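Platelet aggregation factor Sm-hPAF (Streptococcus mitis, PDB 4GWI) binds fucose-containing Lewis glycans through this F-type lectin domain, part of a cholesterol-dependent cytolysin that probably forms pores in host membranes. Local coordinates at residues 22-27 and 46-51; 58-63 and 121-126; 73-78 and 135-140; 86-91 and 99-104. The protein carries 2 engineered substitutions. All blocks are in the same frame, centred on the assembly; numbering follows the deposited sequence.

Interaction 1. Residues 22-27 and 46-51. Engineered in segment 22-27: His25 (natural residue Tyr). With FUC (alpha-L-fucopyranose), chain B.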
loop_
_atom_site.group_PDB
_atom_site.type_symbol
_atom_site.label_atom_id
_atom_site.label_comp_id
_atom_site.label_asym_id
_atom_site.label_seq_id
_atom_site.Cartn_x
_atom_site.Cartn_y
_atom_site.Cartn_z
ATOM N N SER A 22 4.412 -12.885 0.509
ATOM C CA SER A 22 5.568 -13.618 0.169
ATOM C C SER A 22 6.465 -12.597 -0.575
ATOM O O SER A 22 5.981 -11.493 -0.917
ATOM C CB SER A 22 5.188 -14.750 -0.866
ATOM O OG SER A 22 4.456 -14.239 -2.002
ATOM N N THR A 23 7.699 -13.023 -0.891
ATOM C CA THR A 23 8.629 -12.140 -1.605
ATOM C C THR A 23 9.231 -12.842 -2.787
ATOM O O THR A 23 9.635 -14.011 -2.601
ATOM C CB THR A 23 9.755 -11.683 -0.597
ATOM O OG1 THR A 23 9.094 -11.005 0.527
ATOM C CG2 THR A 23 10.738 -10.730 -1.289
ATOM N N ALA A 24 9.276 -12.214 -3.952
ATOM C CA ALA A 24 9.890 -12.783 -5.130
ATOM C C ALA A 24 10.720 -11.724 -5.791
ATOM O O ALA A 24 10.478 -10.508 -5.589
ATOM C CB ALA A 24 8.793 -13.222 -6.126
ATOM N N HIS A 25 11.656 -12.153 -6.624
ATOM C CA HIS A 25 12.461 -11.229 -7.414
ATOM C C HIS A 25 13.153 -10.154 -6.559
ATOM O O HIS A 25 13.428 -9.041 -7.067
ATOM C CB HIS A 25 11.673 -10.522 -8.518
ATOM C CG HIS A 25 11.175 -11.501 -9.588
ATOM N ND1 HIS A 25 12.062 -12.159 -10.390
ATOM C CD2 HIS A 25 9.885 -11.893 -9.968
ATOM C CE1 HIS A 25 11.369 -12.942 -11.246
ATOM N NE2 HIS A 25 10.048 -12.820 -10.980
ATOM N N GLY A 26 13.453 -10.524 -5.319
ATOM C CA GLY A 26 14.172 -9.584 -4.407
ATOM C C GLY A 26 13.279 -8.430 -3.954
ATOM O O GLY A 26 13.856 -7.469 -3.384
ATOM N N GLY A 27 11.946 -8.427 -4.179
ATOM C CA GLY A 27 11.129 -7.164 -3.988
ATOM C C GLY A 27 10.646 -7.018 -2.526
ATOM O O GLY A 27 9.463 -7.102 -2.211
ATOM N N VAL A 46 10.704 -1.010 -5.652
ATOM C CA VAL A 46 9.327 -1.522 -5.841
ATOM C C VAL A 46 9.290 -2.926 -5.252
ATOM O O VAL A 46 10.220 -3.733 -5.416
ATOM C CB VAL A 46 8.968 -1.588 -7.364
ATOM C CG1 VAL A 46 7.569 -2.180 -7.588
ATOM C CG2 VAL A 46 9.120 -0.167 -8.060
ATOM N N THR A 47 8.169 -3.214 -4.559
ATOM C CA THR A 47 8.072 -4.551 -3.902
ATOM C C THR A 47 7.575 -5.591 -4.932
ATOM O O THR A 47 7.172 -5.238 -6.062
ATOM C CB THR A 47 6.988 -4.520 -2.816
ATOM O OG1 THR A 47 5.666 -4.298 -3.379
ATOM C CG2 THR A 47 7.155 -3.353 -1.791
ATOM N N HIS A 48 7.601 -6.867 -4.481
ATOM C CA HIS A 48 7.038 -7.942 -5.386
ATOM C C HIS A 48 6.797 -9.161 -4.564
ATOM O O HIS A 48 7.706 -9.646 -3.858
ATOM C CB HIS A 48 8.153 -8.278 -6.460
ATOM C CG HIS A 48 7.631 -8.863 -7.728
ATOM N ND1 HIS A 48 6.813 -9.981 -7.795
ATOM C CD2 HIS A 48 7.912 -8.468 -9.032
ATOM C CE1 HIS A 48 6.576 -10.245 -9.122
ATOM N NE2 HIS A 48 7.228 -9.321 -9.874
ATOM N N THR A 49 5.546 -9.656 -4.612
ATOM C CA THR A 49 5.279 -10.948 -3.966
ATOM C C THR A 49 5.352 -12.085 -5.031
ATOM O O THR A 49 5.587 -11.817 -6.223
ATOM C CB THR A 49 3.884 -11.015 -3.373
ATOM O OG1 THR A 49 2.888 -10.932 -4.409
ATOM C CG2 THR A 49 3.549 -9.776 -2.425
ATOM N N ASN A 50 5.162 -13.312 -4.529
ATOM C CA ASN A 50 4.997 -14.374 -5.523
ATOM C C ASN A 50 3.717 -14.106 -6.313
ATOM O O ASN A 50 2.824 -13.391 -5.924
ATOM C CB ASN A 50 4.838 -15.674 -4.769
ATOM C CG ASN A 50 6.097 -16.107 -4.023
ATOM O OD1 ASN A 50 7.206 -15.749 -4.409
ATOM N ND2 ASN A 50 5.923 -17.035 -3.076
ATOM N N PHE A 51 3.629 -14.809 -7.449
ATOM C CA PHE A 51 2.330 -14.945 -8.129
ATOM C C PHE A 51 1.541 -15.883 -7.263
ATOM O O PHE A 51 1.958 -17.068 -7.017
ATOM C CB PHE A 51 2.506 -15.623 -9.507
ATOM C CG PHE A 51 3.011 -14.757 -10.587
ATOM C CD1 PHE A 51 2.158 -14.329 -11.686
ATOM C CD2 PHE A 51 4.342 -14.370 -10.598
ATOM C CE1 PHE A 51 2.676 -13.510 -12.669
ATOM C CE2 PHE A 51 4.825 -13.501 -11.556
ATOM C CZ PHE A 51 4.005 -13.076 -12.625
HETATM C C1 FUC B . 8.997 -8.217 -15.456
HETATM C C2 FUC B . 7.728 -9.034 -15.298
HETATM C C3 FUC B . 7.973 -10.261 -14.475
HETATM C C4 FUC B . 8.491 -9.822 -13.122
HETATM C C5 FUC B . 9.748 -9.017 -13.371
HETATM C C6 FUC B . 10.385 -8.548 -12.084
HETATM O O2 FUC B . 7.262 -9.409 -16.584
HETATM O O3 FUC B . 6.794 -10.946 -14.342
HETATM O O4 FUC B . 7.495 -9.067 -12.485
HETATM O O5 FUC B . 9.487 -7.907 -14.180
#

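Interaction 2. Residues 58-63 and 121-126. Unlike the reference sequence in segment 121-126: Asp121 (reference Ala). With MG (magnesium ion), chain E.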
loop_
_atom_site.group_PDB
_atom_site.type_symbol
_atom_site.label_atom_id
_atom_site.label_comp_id
_atom_site.label_asym_id
_atom_site.label_seq_id
_atom_site.Cartn_x
_atom_site.Cartn_y
_atom_site.Cartn_z
ATOM N N GLN A 58 1.547 -5.000 3.990
ATOM C CA GLN A 58 1.053 -4.272 5.161
ATOM C C GLN A 58 2.175 -3.425 5.741
ATOM O O GLN A 58 3.361 -3.838 5.698
ATOM C CB GLN A 58 0.641 -5.318 6.205
ATOM C CG GLN A 58 0.133 -4.667 7.505
ATOM C CD GLN A 58 -0.310 -5.816 8.394
ATOM O OE1 GLN A 58 0.504 -6.361 9.148
ATOM N NE2 GLN A 58 -1.540 -6.202 8.191
ATOM N N VAL A 59 1.813 -2.242 6.278
ATOM C CA VAL A 59 2.782 -1.515 7.120
ATOM C C VAL A 59 2.159 -1.387 8.532
ATOM O O VAL A 59 0.945 -1.157 8.708
ATOM C CB VAL A 59 3.081 -0.147 6.506
ATOM C CG1 VAL A 59 1.785 0.675 6.221
ATOM C CG2 VAL A 59 4.148 0.634 7.403
ATOM N N ASP A 60 3.052 -1.540 9.520
ATOM C CA ASP A 60 2.705 -1.314 10.984
ATOM C C ASP A 60 3.130 0.083 11.294
ATOM O O ASP A 60 4.378 0.388 11.337
ATOM C CB ASP A 60 3.441 -2.359 11.792
ATOM C CG ASP A 60 3.152 -2.244 13.256
ATOM O OD1 ASP A 60 2.474 -1.311 13.635
ATOM O OD2 ASP A 60 3.738 -3.098 13.963
ATOM N N LEU A 61 2.201 0.969 11.565
ATOM C CA LEU A 61 2.543 2.374 11.928
ATOM C C LEU A 61 3.178 2.464 13.305
ATOM O O LEU A 61 3.660 3.592 13.657
ATOM C CB LEU A 61 1.309 3.273 11.849
ATOM C CG LEU A 61 0.595 3.300 10.497
ATOM C CD1 LEU A 61 -0.673 4.106 10.536
ATOM C CD2 LEU A 61 1.524 3.860 9.374
ATOM N N GLY A 62 3.081 1.384 14.087
ATOM C CA GLY A 62 3.768 1.258 15.357
ATOM C C GLY A 62 2.970 1.747 16.559
ATOM O O GLY A 62 3.351 1.427 17.702
ATOM N N LYS A 63 1.883 2.449 16.287
ATOM C CA LYS A 63 0.947 2.965 17.290
ATOM C C LYS A 63 -0.315 3.249 16.547
ATOM O O LYS A 63 -0.303 3.266 15.311
ATOM C CB LYS A 63 1.510 4.224 17.998
ATOM C CG LYS A 63 1.882 5.383 17.113
ATOM C CD LYS A 63 2.539 6.596 17.854
ATOM C CE LYS A 63 1.688 7.200 19.004
ATOM N NZ LYS A 63 0.183 7.311 18.869
ATOM N N ASP A 121 -9.052 5.637 13.332
ATOM C CA ASP A 121 -7.959 5.289 14.221
ATOM C C ASP A 121 -7.435 3.906 13.967
ATOM O O ASP A 121 -8.187 2.925 14.183
ATOM C CB ASP A 121 -8.379 5.472 15.679
ATOM C CG ASP A 121 -8.751 6.924 15.964
ATOM O OD1 ASP A 121 -7.832 7.821 15.970
ATOM O OD2 ASP A 121 -9.999 7.234 16.117
ATOM N N ALA A 122 -6.215 3.776 13.407
ATOM C CA ALA A 122 -5.736 2.499 12.967
ATOM C C ALA A 122 -4.261 2.388 13.219
ATOM O O ALA A 122 -3.579 3.434 13.220
ATOM C CB ALA A 122 -5.967 2.402 11.470
ATOM N N ARG A 123 -3.812 1.153 13.372
ATOM C CA ARG A 123 -2.370 0.930 13.532
ATOM C C ARG A 123 -1.777 0.333 12.266
ATOM O O ARG A 123 -0.537 0.559 11.998
ATOM C CB ARG A 123 -2.110 0.012 14.731
ATOM C CG ARG A 123 -0.577 -0.248 14.890
ATOM C CD ARG A 123 -0.211 -0.798 16.214
ATOM N NE ARG A 123 1.169 -1.393 16.096
ATOM C CZ ARG A 123 1.843 -1.884 17.117
ATOM N NH1 ARG A 123 1.334 -1.764 18.393
ATOM N NH2 ARG A 123 3.006 -2.484 16.843
ATOM N N TYR A 124 -2.514 -0.435 11.491
ATOM C CA TYR A 124 -1.964 -1.113 10.286
ATOM C C TYR A 124 -2.660 -0.633 9.064
ATOM O O TYR A 124 -3.908 -0.391 9.050
ATOM C CB TYR A 124 -2.138 -2.638 10.402
ATOM C CG TYR A 124 -1.449 -3.276 11.598
ATOM C CD1 TYR A 124 -2.119 -3.343 12.871
ATOM C CD2 TYR A 124 -0.110 -3.681 11.543
ATOM C CE1 TYR A 124 -1.517 -3.901 13.983
ATOM C CE2 TYR A 124 0.496 -4.309 12.649
ATOM C CZ TYR A 124 -0.205 -4.432 13.849
ATOM O OH TYR A 124 0.452 -4.910 14.968
ATOM N N VAL A 125 -1.917 -0.546 7.914
ATOM C CA VAL A 125 -2.493 -0.215 6.618
ATOM C C VAL A 125 -2.173 -1.397 5.708
ATOM O O VAL A 125 -0.938 -1.780 5.642
ATOM C CB VAL A 125 -1.895 1.089 6.053
ATOM C CG1 VAL A 125 -2.481 1.331 4.632
ATOM C CG2 VAL A 125 -2.193 2.249 7.003
ATOM N N LYS A 126 -3.161 -1.974 5.055
ATOM C CA LYS A 126 -2.889 -3.181 4.260
ATOM C C LYS A 126 -3.449 -2.957 2.855
ATOM O O LYS A 126 -4.497 -2.329 2.695
ATOM C CB LYS A 126 -3.575 -4.335 5.007
ATOM C CG LYS A 126 -3.335 -5.659 4.458
ATOM C CD LYS A 126 -3.872 -6.662 5.562
ATOM C CE LYS A 126 -3.479 -7.994 4.959
ATOM N NZ LYS A 126 -4.472 -8.932 5.519
HETATM MG MG MG E . 4.551 -5.119 14.035
HETATM O O HOH W 1 -2.026 -9.499 7.776
HETATM O O HOH W 2 2.798 -5.897 15.197
HETATM O O HOH W 3 3.877 -5.835 12.456
HETATM O O HOH W 4 5.520 -6.982 14.525
#

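Interaction 3. Residues 73-78 and 135-140. With CA (calcium ion), chain F; FUC (alpha-L-fucopyranose), chain B.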
loop_
_atom_site.group_PDB
_atom_site.type_symbol
_atom_site.label_atom_id
_atom_site.label_comp_id
_atom_site.label_asym_id
_atom_site.label_seq_id
_atom_site.Cartn_x
_atom_site.Cartn_y
_atom_site.Cartn_z
ATOM N N TYR A 73 1.504 4.218 -4.857
ATOM C CA TYR A 73 2.237 4.494 -6.128
ATOM C C TYR A 73 2.509 3.186 -6.773
ATOM O O TYR A 73 3.124 2.286 -6.160
ATOM C CB TYR A 73 3.559 5.190 -5.822
ATOM C CG TYR A 73 3.432 6.560 -5.191
ATOM C CD1 TYR A 73 3.694 7.683 -5.976
ATOM C CD2 TYR A 73 3.055 6.732 -3.839
ATOM C CE1 TYR A 73 3.601 8.934 -5.401
ATOM C CE2 TYR A 73 2.940 8.005 -3.271
ATOM C CZ TYR A 73 3.223 9.082 -4.088
ATOM O OH TYR A 73 3.197 10.335 -3.535
ATOM N N ASN A 74 2.011 3.017 -7.996
ATOM C CA ASN A 74 2.079 1.746 -8.701
ATOM C C ASN A 74 3.443 1.486 -9.330
ATOM O O ASN A 74 4.189 2.434 -9.546
ATOM C CB ASN A 74 0.975 1.719 -9.809
ATOM C CG ASN A 74 0.602 0.324 -10.225
ATOM O OD1 ASN A 74 1.122 -0.690 -9.751
ATOM N ND2 ASN A 74 -0.304 0.267 -11.230
ATOM N N ARG A 75 3.727 0.211 -9.630
ATOM C CA ARG A 75 4.869 -0.083 -10.531
ATOM C C ARG A 75 4.590 0.522 -11.901
ATOM O O ARG A 75 3.450 0.491 -12.365
ATOM C CB ARG A 75 4.979 -1.580 -10.602
ATOM C CG ARG A 75 6.191 -1.973 -11.456
ATOM C CD ARG A 75 6.310 -3.491 -11.495
ATOM N NE ARG A 75 7.434 -3.854 -12.404
ATOM C CZ ARG A 75 7.819 -5.112 -12.678
ATOM N NH1 ARG A 75 7.233 -6.199 -12.101
ATOM N NH2 ARG A 75 8.867 -5.259 -13.540
ATOM N N GLY A 76 5.677 0.973 -12.519
ATOM C CA GLY A 76 5.535 1.697 -13.852
ATOM C C GLY A 76 6.186 1.038 -15.060
ATOM O O GLY A 76 5.853 1.400 -16.173
ATOM N N ASP A 77 7.127 0.144 -14.866
ATOM C CA ASP A 77 7.883 -0.423 -16.005
ATOM C C ASP A 77 7.249 -1.747 -16.411
ATOM O O ASP A 77 6.406 -2.351 -15.672
ATOM C CB ASP A 77 9.362 -0.693 -15.635
ATOM C CG ASP A 77 9.501 -1.844 -14.620
ATOM O OD1 ASP A 77 10.090 -2.942 -14.943
ATOM O OD2 ASP A 77 8.940 -1.661 -13.485
ATOM N N GLY A 78 7.616 -2.229 -17.617
ATOM C CA GLY A 78 7.303 -3.637 -17.998
ATOM C C GLY A 78 5.839 -3.918 -18.480
ATOM O O GLY A 78 5.486 -5.068 -18.689
ATOM N N PRO A 135 0.874 -11.215 -8.680
ATOM C CA PRO A 135 1.796 -10.667 -7.623
ATOM C C PRO A 135 1.416 -9.234 -7.332
ATOM O O PRO A 135 0.914 -8.518 -8.186
ATOM C CB PRO A 135 3.198 -10.679 -8.277
ATOM C CG PRO A 135 2.926 -10.658 -9.766
ATOM C CD PRO A 135 1.482 -11.089 -10.031
ATOM N N LEU A 136 1.658 -8.848 -6.065
ATOM C CA LEU A 136 1.433 -7.434 -5.654
ATOM C C LEU A 136 2.832 -6.743 -5.677
ATOM O O LEU A 136 3.753 -7.164 -4.989
ATOM C CB LEU A 136 0.782 -7.416 -4.260
ATOM C CG LEU A 136 0.656 -5.987 -3.642
ATOM C CD1 LEU A 136 -0.208 -5.074 -4.528
ATOM C CD2 LEU A 136 0.037 -6.224 -2.220
ATOM N N SER A 137 2.852 -5.630 -6.420
ATOM C CA SER A 137 4.033 -4.735 -6.492
ATOM C C SER A 137 3.624 -3.302 -6.237
ATOM O O SER A 137 2.794 -2.794 -6.971
ATOM C CB SER A 137 4.701 -4.830 -7.884
ATOM O OG SER A 137 5.332 -6.127 -8.028
ATOM N N LEU A 138 4.252 -2.679 -5.258
ATOM C CA LEU A 138 3.960 -1.266 -4.983
ATOM C C LEU A 138 5.282 -0.495 -4.981
ATOM O O LEU A 138 6.293 -0.961 -4.357
ATOM C CB LEU A 138 3.353 -1.168 -3.551
ATOM C CG LEU A 138 1.998 -1.845 -3.513
ATOM C CD1 LEU A 138 1.685 -2.198 -2.019
ATOM C CD2 LEU A 138 0.939 -0.866 -4.022
ATOM N N ALA A 139 5.306 0.665 -5.680
ATOM C CA ALA A 139 6.545 1.423 -5.559
ATOM C C ALA A 139 6.656 2.175 -4.238
ATOM O O ALA A 139 7.691 2.433 -3.735
ATOM C CB ALA A 139 6.502 2.477 -6.711
ATOM N N GLU A 140 5.493 2.557 -3.667
ATOM C CA GLU A 140 5.522 3.270 -2.355
ATOM C C GLU A 140 4.066 3.313 -1.856
ATOM O O GLU A 140 3.129 3.360 -2.655
ATOM C CB GLU A 140 6.010 4.753 -2.591
ATOM C CG GLU A 140 6.442 5.392 -1.246
ATOM C CD GLU A 140 7.814 4.957 -0.700
ATOM O OE1 GLU A 140 8.517 4.061 -1.213
ATOM O OE2 GLU A 140 8.173 5.478 0.388
HETATM CA CA CA F . 9.817 2.782 -2.822
HETATM C C1 FUC B . 8.997 -8.217 -15.456
HETATM C C2 FUC B . 7.728 -9.034 -15.298
HETATM C C3 FUC B . 7.973 -10.261 -14.475
HETATM C C4 FUC B . 8.491 -9.822 -13.122
HETATM C C5 FUC B . 9.748 -9.017 -13.371
HETATM C C6 FUC B . 10.385 -8.548 -12.084
HETATM O O2 FUC B . 7.262 -9.409 -16.584
HETATM O O3 FUC B . 6.794 -10.946 -14.342
HETATM O O4 FUC B . 7.495 -9.067 -12.485
HETATM O O5 FUC B . 9.487 -7.907 -14.180
HETATM O O HOH W 5 1.603 -3.356 -9.343
HETATM O O HOH W 6 4.750 -6.588 -10.720
#

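Interaction 4. Residues 86-91 and 99-104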
loop_
_atom_site.group_PDB
_atom_site.type_symbol
_atom_site.label_atom_id
_atom_site.label_comp_id
_atom_site.label_asym_id
_atom_site.label_seq_id
_atom_site.Cartn_x
_atom_site.Cartn_y
_atom_site.Cartn_z
ATOM N N ASN A 86 -8.437 -4.634 -8.863
ATOM C CA ASN A 86 -9.330 -5.413 -8.042
ATOM C C ASN A 86 -8.730 -5.713 -6.673
ATOM O O ASN A 86 -8.384 -6.840 -6.338
ATOM C CB ASN A 86 -9.679 -6.712 -8.777
ATOM C CG ASN A 86 -10.825 -7.483 -8.102
ATOM O OD1 ASN A 86 -11.507 -7.023 -7.225
ATOM N ND2 ASN A 86 -10.966 -8.748 -8.490
ATOM N N PHE A 87 -8.622 -4.643 -5.911
ATOM C CA PHE A 87 -7.952 -4.747 -4.632
ATOM C C PHE A 87 -8.645 -3.906 -3.588
ATOM O O PHE A 87 -9.394 -2.965 -3.898
ATOM C CB PHE A 87 -6.451 -4.296 -4.721
ATOM C CG PHE A 87 -6.253 -2.856 -5.117
ATOM C CD1 PHE A 87 -6.247 -2.454 -6.442
ATOM C CD2 PHE A 87 -6.120 -1.864 -4.121
ATOM C CE1 PHE A 87 -6.094 -1.129 -6.828
ATOM C CE2 PHE A 87 -5.967 -0.574 -4.501
ATOM C CZ PHE A 87 -5.886 -0.171 -5.798
ATOM N N ASP A 88 -8.357 -4.221 -2.333
ATOM C CA ASP A 88 -8.871 -3.409 -1.210
ATOM C C ASP A 88 -7.713 -2.710 -0.512
ATOM O O ASP A 88 -6.556 -3.208 -0.482
ATOM C CB ASP A 88 -9.518 -4.277 -0.112
ATOM C CG ASP A 88 -10.875 -4.941 -0.527
ATOM O OD1 ASP A 88 -11.216 -5.983 0.107
ATOM O OD2 ASP A 88 -11.493 -4.489 -1.452
ATOM N N VAL A 89 -7.988 -1.552 0.037
ATOM C CA VAL A 89 -7.074 -0.862 1.038
ATOM C C VAL A 89 -7.798 -0.961 2.359
ATOM O O VAL A 89 -8.989 -0.538 2.477
ATOM C CB VAL A 89 -6.814 0.581 0.623
ATOM C CG1 VAL A 89 -5.861 1.296 1.617
ATOM C CG2 VAL A 89 -6.185 0.616 -0.797
ATOM N N VAL A 90 -7.113 -1.466 3.359
ATOM C CA VAL A 90 -7.738 -1.844 4.633
ATOM C C VAL A 90 -6.975 -1.168 5.739
ATOM O O VAL A 90 -5.715 -1.061 5.756
ATOM C CB VAL A 90 -7.617 -3.367 4.858
ATOM C CG1 VAL A 90 -8.509 -3.787 6.024
ATOM C CG2 VAL A 90 -8.083 -4.118 3.608
ATOM N N LEU A 91 -7.730 -0.647 6.717
ATOM C CA LEU A 91 -7.128 -0.148 7.939
ATOM C C LEU A 91 -7.469 -1.105 9.084
ATOM O O LEU A 91 -8.627 -1.511 9.169
ATOM C CB LEU A 91 -7.646 1.236 8.294
ATOM C CG LEU A 91 -7.435 2.396 7.260
ATOM C CD1 LEU A 91 -7.930 3.710 7.831
ATOM C CD2 LEU A 91 -5.925 2.410 6.920
ATOM N N VAL A 99 -11.039 -1.756 10.670
ATOM C CA VAL A 99 -11.828 -0.575 10.981
ATOM C C VAL A 99 -12.260 0.207 9.746
ATOM O O VAL A 99 -13.179 1.071 9.854
ATOM C CB VAL A 99 -11.134 0.355 11.993
ATOM C CG1 VAL A 99 -10.757 -0.353 13.308
ATOM C CG2 VAL A 99 -9.835 0.943 11.467
ATOM N N ALA A 100 -11.631 -0.088 8.578
ATOM C CA ALA A 100 -12.158 0.541 7.357
ATOM C C ALA A 100 -11.664 -0.243 6.181
ATOM O O ALA A 100 -10.642 -0.891 6.309
ATOM C CB ALA A 100 -11.680 2.028 7.266
ATOM N N ARG A 101 -12.366 -0.187 5.066
ATOM C CA ARG A 101 -12.005 -0.959 3.870
ATOM C C ARG A 101 -12.596 -0.250 2.683
ATOM O O ARG A 101 -13.770 0.124 2.706
ATOM C CB ARG A 101 -12.542 -2.422 3.982
ATOM C CG ARG A 101 -12.275 -3.246 2.744
ATOM C CD ARG A 101 -12.844 -4.692 2.880
ATOM N NE ARG A 101 -12.279 -5.370 4.002
ATOM C CZ ARG A 101 -11.226 -6.215 3.969
ATOM N NH1 ARG A 101 -10.614 -6.486 2.817
ATOM N NH2 ARG A 101 -10.791 -6.768 5.129
ATOM N N GLN A 102 -11.782 -0.010 1.629
ATOM C CA GLN A 102 -12.288 0.531 0.354
ATOM C C GLN A 102 -11.789 -0.343 -0.749
ATOM O O GLN A 102 -10.632 -0.789 -0.738
ATOM C CB GLN A 102 -11.765 1.924 0.125
ATOM C CG GLN A 102 -12.476 2.907 1.053
ATOM C CD GLN A 102 -12.007 4.349 0.912
ATOM O OE1 GLN A 102 -11.867 4.849 -0.213
ATOM N NE2 GLN A 102 -11.840 5.059 2.074
ATOM N N HIS A 103 -12.647 -0.623 -1.703
ATOM C CA HIS A 103 -12.328 -1.434 -2.850
ATOM C C HIS A 103 -12.115 -0.591 -4.097
ATOM O O HIS A 103 -12.813 0.420 -4.322
ATOM C CB HIS A 103 -13.509 -2.376 -3.096
ATOM C CG HIS A 103 -13.328 -3.200 -4.361
ATOM N ND1 HIS A 103 -12.477 -4.250 -4.412
ATOM C CD2 HIS A 103 -13.845 -3.023 -5.647
ATOM C CE1 HIS A 103 -12.495 -4.768 -5.695
ATOM N NE2 HIS A 103 -13.297 -3.993 -6.444
ATOM N N PHE A 104 -11.160 -1.008 -4.935
ATOM C CA PHE A 104 -10.840 -0.328 -6.204
ATOM C C PHE A 104 -10.717 -1.264 -7.346
ATOM O O PHE A 104 -10.082 -2.293 -7.254
ATOM C CB PHE A 104 -9.506 0.469 -6.113
ATOM C CG PHE A 104 -9.566 1.508 -5.036
ATOM C CD1 PHE A 104 -10.098 2.765 -5.336
ATOM C CD2 PHE A 104 -9.259 1.161 -3.688
ATOM C CE1 PHE A 104 -10.315 3.737 -4.319
ATOM C CE2 PHE A 104 -9.467 2.138 -2.723
ATOM C CZ PHE A 104 -9.959 3.386 -3.018
#

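Interaction 1. Residues 22-27 and 46-51
His48 and the 22-27 loop are joined first through the backbone: Ala24 N donates to His48 O at 3.0 Å, approaching from above the carbonyl plane, and His48 N donates to Gly27 O at 2.9 Å, within that carbonyl's plane and on a lone pair. A third bond runs from Asn50 N to Ser22 OG (2.8 Å). That hydroxyl, placed between its own backbone N and carbonyl carbon (chi1 52°), also bonds Glu52. The His48 ring is gripped at both nitrogens. His48 ND1 donates almost exactly in the ring plane to Thr49 O, 2.7 Å away, and its NE2 pairs edge-on with O4 of the fucose at 2.6 Å, a nearly straight bond in which either partner could be the donor. Engineered His25 lies alongside and turns an edge over one face of His48, in an edge-to-face pair with planes at 62°; His25 CD2 lies 3.7 Å from His48 NE2. One face of the His25 ring in turn meets fucose C6. Farther out, Ala24 CB rests against Asn50 OD1 and Thr49 O, and Phe51 brings CZ to within 3.9 Å of fucose O3. Ala24 to Gly27 form a type I' turn. Two parts of the long loop between strands 17-20 and 56-61 meet here and bring His25, His48 and Phe51 to the glycan pocket of an F-type lectin.

Interaction 2. Residues 58-63 and 121-126
Asp60 and Arg123 meet because both place CG anti to the backbone N (chi1 -179° and 179°), and Arg123 then runs extended to NE, bringing its guanidinium side-on to the carboxylate. In this salt bridge Arg123 NE reaches Asp60 OD1 at 2.8 Å and its NH2 reaches Asp60 OD2 at 3.0 Å, with the two planes only 25° apart. Asp60 OD1 also takes Gly62 N from above the carboxylate plane, closing an Asx turn where the chain turns a corner. Asp60 OD2 binds the magnesium ion at 2.2 Å, so the carboxylate is shared between two positive partners, which probably stabilise its charge. Gln17 OE1 is a further ligand of the magnesium. Tyr124 packs alongside, its CE2 3.4 Å from Asp60 CG, and its OH bonds a water of the metal shell. On the other face Val59 CG1 touches Val125 CB at 3.7 Å. Paired backbone bonds join Val59 to Val125, and Leu61 N bonds Arg123 O. The antiparallel pair lies in the five-stranded sheet of the F-type lectin fold, with a classic beta bulge at Arg123 and Tyr124 opposite Leu92.

Interaction 3. Residues 73-78 and 135-140
Arg75 passes Ser137 on its way to the fucose: from CB its chain runs extended, with CG anti to the backbone N (chi1 -177°), and Arg75 CD comes 4.2 Å from Ser137 CB. Arg75 NE donates to Asp77 OD2 and NH2 to Asp77 OD1. Arg75 NH2 also bonds the fucose ring oxygen O5 at 2.8 Å. Arg75 NH1 reaches fucose O4 at 2.9 Å and a water that also bonds Ser137 OG, itself bonded to Thr47 O. The side-on salt bridge of Arg75 NE and NH2 to the two Asp77 oxygens fixes the guanidinium's rotation in the glycan pocket of this F-type lectin domain. At the other end the backbones pair antiparallel: Tyr73 N donates to Glu140 O (2.9 Å), and Tyr73 O accepts from Ala139 N at 2.8 Å and weakly from Glu140 N, a classic beta bulge. Beside it Ala139 O and Glu140 OE1 bind the calcium ion at 2.3 and 2.4 Å, with Arg31, Asp34, Asn36 and Ser45 as its other protein ligands. Glu140 OE2 is hydrogen-bonded to Gly35.

Interaction 4. Residues 86-91 and 99-104
Phe87 and Phe104 are paired across a beta hairpin of strands 87-92 and 98-104, the latter the outermost strand of the five-stranded sheet. Their rings are tilted by 29° and slid apart, overlapping little; it is Phe104 CB that sits over the Phe87 face, 4.0 Å from the ring centroid, as a CH-pi contact. Phe87 can present that face because its CG stands between the backbone N and the carbonyl carbon (chi1 62°). Along the same face of the sheet, Leu91 CD1 meets Ala100 CB. The other face carries Asp88, Arg101 and His103 along with Val90, and there Asp88 is held by two cross-strand partners. Arg101 NH1 forms a salt bridge with Asp88 OD1 at 2.8 Å, from the anti side, the carboxylate standing 77° to the guanidinium. It is about as steep to the ring of His103, and His103 ND1 donates in its own ring plane to Asp88 OD2 at 3.1 Å. Val90 lies alongside Arg101, with CG2 over one guanidinium face. Arg101 has further salt bridges to Glu98 and Glu128. Backbone bonds run in pairs at Phe87-Phe104 and Val89-Gln102, and beyond them a classic bulge lets Leu91 O accept from Val99 N at 2.9 Å and, weakly, from Ala100 N at 3.4 Å.

How the interactions relate
Interactions 1 and 3 form the sugar-binding end of the domain. They touch through Thr47 and Thr49, which bond to Leu138 and Leu136, and both reach the same fucose: His48 and Arg75 both bond its O4. Interaction 3 is the buried one of the four; the others are partly buried. Interactions 2 and 4 lie in the five-stranded sheet, where strands 124-129 and 87-92 are neighbours: Lys126 N bonds Val90 O, and Val125 packs on Leu91. Loop backbone and sugar bonds dominate interaction 1, whereas the sheet contacts combine regular strand pairing with salt bridges from buried aspartates to more exposed arginines. Metals differ too: calcium at interaction 3, magnesium at interaction 2.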